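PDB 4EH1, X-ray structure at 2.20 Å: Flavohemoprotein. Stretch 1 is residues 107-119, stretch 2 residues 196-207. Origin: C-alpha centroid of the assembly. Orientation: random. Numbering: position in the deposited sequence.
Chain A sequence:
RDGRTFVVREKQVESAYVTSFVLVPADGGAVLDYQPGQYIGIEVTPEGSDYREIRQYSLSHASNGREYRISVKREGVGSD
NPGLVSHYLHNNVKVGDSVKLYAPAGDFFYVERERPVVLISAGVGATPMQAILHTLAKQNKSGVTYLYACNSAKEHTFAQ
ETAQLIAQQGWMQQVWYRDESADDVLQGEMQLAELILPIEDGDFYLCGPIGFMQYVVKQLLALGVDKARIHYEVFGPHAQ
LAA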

# COMPACT_ATOMS: atom_id res chain seq x y z
N ASP A 107 15.52 5.65 23.46
CA ASP A 107 15.60 6.73 24.42
C ASP A 107 15.05 8.01 23.84
O ASP A 107 15.03 9.03 24.51
CB ASP A 107 17.05 6.95 24.81
CG ASP A 107 17.61 5.79 25.61
OD1 ASP A 107 16.87 5.28 26.50
OD2 ASP A 107 18.76 5.37 25.33
N PHE A 108 14.63 7.96 22.59
CA PHE A 108 14.06 9.14 21.97
C PHE A 108 12.54 9.03 21.98
O PHE A 108 11.97 8.13 21.36
CB PHE A 108 14.63 9.35 20.57
CG PHE A 108 13.89 10.37 19.76
CD1 PHE A 108 14.21 11.72 19.86
CD2 PHE A 108 12.84 9.98 18.93
CE1 PHE A 108 13.53 12.65 19.11
CE2 PHE A 108 12.15 10.90 18.19
CZ PHE A 108 12.50 12.24 18.27
N PHE A 109 11.88 9.93 22.70
CA PHE A 109 10.41 9.96 22.72
C PHE A 109 9.87 11.24 23.31
O PHE A 109 10.54 11.92 24.06
CB PHE A 109 9.81 8.76 23.46
CG PHE A 109 10.38 8.54 24.85
CD1 PHE A 109 9.82 9.16 25.96
CD2 PHE A 109 11.47 7.70 25.04
CE1 PHE A 109 10.34 8.94 27.23
CE2 PHE A 109 12.00 7.50 26.29
CZ PHE A 109 11.44 8.12 27.39
N TYR A 110 8.64 11.55 22.94
CA TYR A 110 8.04 12.78 23.39
C TYR A 110 7.76 12.70 24.90
O TYR A 110 7.22 11.71 25.41
CB TYR A 110 6.76 13.04 22.63
CG TYR A 110 6.05 14.24 23.16
CD1 TYR A 110 6.46 15.51 22.79
CD2 TYR A 110 5.01 14.12 24.06
CE1 TYR A 110 5.86 16.61 23.27
CE2 TYR A 110 4.38 15.25 24.55
CZ TYR A 110 4.82 16.50 24.15
OH TYR A 110 4.24 17.67 24.59
N VAL A 111 8.10 13.76 25.62
CA VAL A 111 7.72 13.84 27.04
C VAL A 111 6.94 15.14 27.24
O VAL A 111 7.40 16.22 26.83
CB VAL A 111 8.93 13.80 27.94
CG1 VAL A 111 8.54 14.13 29.39
CG2 VAL A 111 9.60 12.43 27.84
N GLU A 112 5.75 15.04 27.82
CA GLU A 112 4.90 16.21 28.04
C GLU A 112 5.53 17.14 29.07
O GLU A 112 5.75 16.78 30.23
CB GLU A 112 3.48 15.82 28.48
CG GLU A 112 2.51 17.02 28.54
CD GLU A 112 2.56 17.88 27.25
OE1 GLU A 112 2.86 19.10 27.31
OE2 GLU A 112 2.31 17.32 26.16
N ARG A 113 5.83 18.36 28.64
CA ARG A 113 6.41 19.33 29.55
C ARG A 113 5.68 20.66 29.52
O ARG A 113 6.17 21.67 30.06
CB ARG A 113 7.90 19.53 29.22
CG ARG A 113 8.77 18.30 29.44
CD ARG A 113 10.25 18.64 29.40
NE ARG A 113 11.11 17.45 29.38
CZ ARG A 113 11.32 16.71 28.29
NH1 ARG A 113 10.73 17.04 27.13
NH2 ARG A 113 12.11 15.65 28.34
N GLU A 114 4.50 20.67 28.88
CA GLU A 114 3.68 21.87 28.79
C GLU A 114 4.43 23.00 28.13
O GLU A 114 4.29 24.15 28.51
CB GLU A 114 3.15 22.29 30.18
CG GLU A 114 2.03 21.37 30.65
CD GLU A 114 1.39 21.77 31.98
OE1 GLU A 114 1.44 22.97 32.33
OE2 GLU A 114 0.82 20.87 32.66
N ARG A 115 5.26 22.66 27.16
CA ARG A 115 5.94 23.66 26.34
C ARG A 115 5.36 23.58 24.95
O ARG A 115 4.81 22.57 24.56
CB ARG A 115 7.44 23.36 26.26
CG ARG A 115 8.19 23.43 27.58
CD ARG A 115 9.55 22.77 27.41
NE ARG A 115 10.36 22.84 28.60
CZ ARG A 115 11.44 22.10 28.84
NH1 ARG A 115 11.87 21.22 27.95
NH2 ARG A 115 12.10 22.25 29.99
N PRO A 116 5.51 24.66 24.18
CA PRO A 116 5.22 24.55 22.74
C PRO A 116 6.17 23.53 22.13
O PRO A 116 7.29 23.34 22.61
CB PRO A 116 5.49 25.96 22.21
CG PRO A 116 5.50 26.84 23.38
CD PRO A 116 5.89 26.02 24.57
N VAL A 117 5.72 22.87 21.07
CA VAL A 117 6.42 21.73 20.53
C VAL A 117 6.75 21.93 19.06
O VAL A 117 5.85 22.22 18.26
CB VAL A 117 5.57 20.42 20.71
CG1 VAL A 117 6.15 19.28 19.89
CG2 VAL A 117 5.54 20.03 22.15
N VAL A 118 8.04 21.79 18.70
CA VAL A 118 8.42 21.81 17.29
C VAL A 118 8.92 20.43 16.84
O VAL A 118 9.82 19.84 17.44
CB VAL A 118 9.43 22.96 16.97
CG1 VAL A 118 9.72 23.01 15.48
CG2 VAL A 118 8.85 24.32 17.36
N LEU A 119 8.30 19.89 15.79
CA LEU A 119 8.74 18.61 15.23
C LEU A 119 9.41 18.92 13.88
O LEU A 119 8.82 19.60 13.03
CB LEU A 119 7.56 17.66 15.00
CG LEU A 119 6.60 17.45 16.18
CD1 LEU A 119 5.51 16.45 15.84
CD2 LEU A 119 7.39 17.02 17.43
N ILE A 196 8.43 31.86 12.30
CA ILE A 196 7.93 32.13 13.63
C ILE A 196 8.01 30.85 14.47
O ILE A 196 7.29 29.90 14.19
CB ILE A 196 6.45 32.58 13.61
CG1 ILE A 196 6.25 33.77 12.66
CG2 ILE A 196 5.99 32.92 15.03
CD1 ILE A 196 4.80 34.25 12.62
N LEU A 197 8.85 30.85 15.50
CA LEU A 197 9.16 29.64 16.26
C LEU A 197 9.34 29.94 17.76
O LEU A 197 9.86 31.00 18.13
CB LEU A 197 10.48 29.03 15.76
CG LEU A 197 10.53 28.39 14.37
CD1 LEU A 197 11.94 27.94 14.09
CD2 LEU A 197 9.57 27.21 14.23
N PRO A 198 9.00 28.98 18.62
CA PRO A 198 9.13 29.21 20.07
C PRO A 198 10.55 28.91 20.51
O PRO A 198 10.80 27.95 21.23
CB PRO A 198 8.15 28.21 20.67
CG PRO A 198 8.16 27.06 19.68
CD PRO A 198 8.39 27.67 18.31
N ILE A 199 11.46 29.76 20.07
CA ILE A 199 12.88 29.60 20.34
C ILE A 199 13.17 29.54 21.85
O ILE A 199 13.91 28.67 22.32
CB ILE A 199 13.66 30.79 19.70
CG1 ILE A 199 13.45 30.83 18.18
CG2 ILE A 199 15.15 30.76 20.09
CD1 ILE A 199 13.90 29.53 17.46
N GLU A 200 12.58 30.45 22.61
CA GLU A 200 12.91 30.56 24.04
C GLU A 200 12.30 29.44 24.88
O GLU A 200 12.94 28.94 25.80
CB GLU A 200 12.51 31.93 24.60
CG GLU A 200 13.23 33.11 23.96
CD GLU A 200 14.72 33.18 24.29
OE1 GLU A 200 15.10 32.92 25.46
OE2 GLU A 200 15.52 33.51 23.38
N ASP A 201 11.08 29.02 24.57
CA ASP A 201 10.39 28.09 25.43
C ASP A 201 10.15 26.71 24.83
O ASP A 201 9.84 25.78 25.56
CB ASP A 201 9.04 28.68 25.87
CG ASP A 201 9.21 29.93 26.71
OD1 ASP A 201 10.04 29.91 27.64
OD2 ASP A 201 8.52 30.93 26.44
N GLY A 202 10.24 26.59 23.51
CA GLY A 202 9.84 25.35 22.87
C GLY A 202 10.70 24.12 23.11
O GLY A 202 11.89 24.23 23.41
N ASP A 203 10.08 22.95 23.01
CA ASP A 203 10.83 21.70 22.86
C ASP A 203 10.96 21.37 21.37
O ASP A 203 9.95 21.31 20.66
CB ASP A 203 10.10 20.54 23.54
CG ASP A 203 10.60 20.27 24.95
OD1 ASP A 203 11.75 20.63 25.27
OD2 ASP A 203 9.84 19.66 25.73
N PHE A 204 12.18 21.12 20.91
CA PHE A 204 12.46 20.82 19.51
C PHE A 204 12.83 19.36 19.36
O PHE A 204 13.85 18.92 19.90
CB PHE A 204 13.59 21.73 18.98
CG PHE A 204 13.20 23.19 18.93
CD1 PHE A 204 13.12 23.93 20.10
CD2 PHE A 204 12.89 23.80 17.72
CE1 PHE A 204 12.73 25.28 20.08
CE2 PHE A 204 12.48 25.13 17.67
CZ PHE A 204 12.39 25.88 18.85
N TYR A 205 11.99 18.60 18.65
CA TYR A 205 12.27 17.20 18.39
C TYR A 205 12.66 17.05 16.93
O TYR A 205 11.96 17.56 16.04
CB TYR A 205 11.03 16.34 18.68
CG TYR A 205 10.68 16.23 20.16
CD1 TYR A 205 9.94 17.23 20.81
CD2 TYR A 205 11.03 15.11 20.89
CE1 TYR A 205 9.60 17.12 22.18
CE2 TYR A 205 10.70 14.99 22.26
CZ TYR A 205 9.98 16.00 22.89
OH TYR A 205 9.65 15.87 24.24
N LEU A 206 13.76 16.35 16.68
CA LEU A 206 14.38 16.26 15.36
C LEU A 206 14.63 14.81 14.96
O LEU A 206 15.15 14.03 15.75
CB LEU A 206 15.76 16.92 15.40
CG LEU A 206 15.91 18.44 15.39
CD1 LEU A 206 15.10 19.14 16.48
CD2 LEU A 206 17.36 18.78 15.56
N CYS A 207 14.31 14.44 13.72
CA CYS A 207 14.64 13.10 13.25
C CYS A 207 14.98 13.06 11.77
O CYS A 207 14.22 13.57 10.94
CB CYS A 207 13.49 12.12 13.48
SG CYS A 207 13.92 10.41 12.98
O HOH W 1 12.07 14.28 25.31
O HOH W 2 7.97 18.14 25.23

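Two segments of one chain, at least 79 residues apart in sequence wherever they touch, pack as a loop running into a strand against a turn running into a strand, burying 826 Å² in all. Phe 108 begins the contact: its CA-to-CB bond points sideways, but the ring reaches Tyr 205, with Phe 108 CE1 3.9 Å from Tyr 205 CD2. The CA-to-CB bond of Phe 109 points away; its carbonyl meets the partner. Phe 109 O lies 3.6 Å from Tyr 205 CE2, near the plane of that ring, and Phe 109 O accepts a hydrogen bond from the oxygen of water 1 at 3.1 Å; the same water also bonds to Tyr 205 OH. The Tyr 110 ring meets the Tyr 205 ring obliquely, planes at 41° and centroids 5.4 Å apart, with Tyr 110 CD1 3.6 Å from Tyr 205 CZ.

Val 111 N donates to Tyr 205 OH at 3.0 Å and 175°, a nearly linear bond that ties the end of the tyrosine to the loop backbone. Water 2 links Val 111 O (2.6 Å from the water O) with Asp 203 OD2 (2.5 Å from the water O). Two arginines then converge on Asp 203, each engaging a different carboxylate oxygen: Arg 113 NH1 forms a salt bridge with Asp 203 OD2 at 3.1 Å, and Arg 115 NH1 a shorter one with Asp 203 OD1 at 2.7 Å. Both oxygens lie near the guanidinium planes, where the N-H groups point, and the pair of guanidinium groups compensates the charge of a buried carboxylate.

At Pro 116 the backbones come into register. Pro 116 O accepts from Asp 203 N at 2.8 Å, while the proline ring touches Pro 198, Pro 116 CB to Pro 198 CB at 3.8 Å. From here the strands run parallel, their axes 15° apart. Val 117 pairs with Asp 203, their side chains on the sheet face that also carries Leu 119 and Tyr 205. Val 118 pairs with Phe 204 and bonds through both its polar backbone atoms: Val 118 N donates to Asp 203 O and Val 118 O accepts from Tyr 205 N, each at 2.8 Å, so it straddles Phe 204. Its side chain shares the other sheet face with Phe 204, Val 118 CB lying 3.6 Å from Phe 204 CD2, and Val 118 CG2 packs 3.5 Å from Pro 198 CD. Leu 119 pairs with Tyr 205, Leu 119 CD2 lying 3.9 Å from Tyr 205 CB.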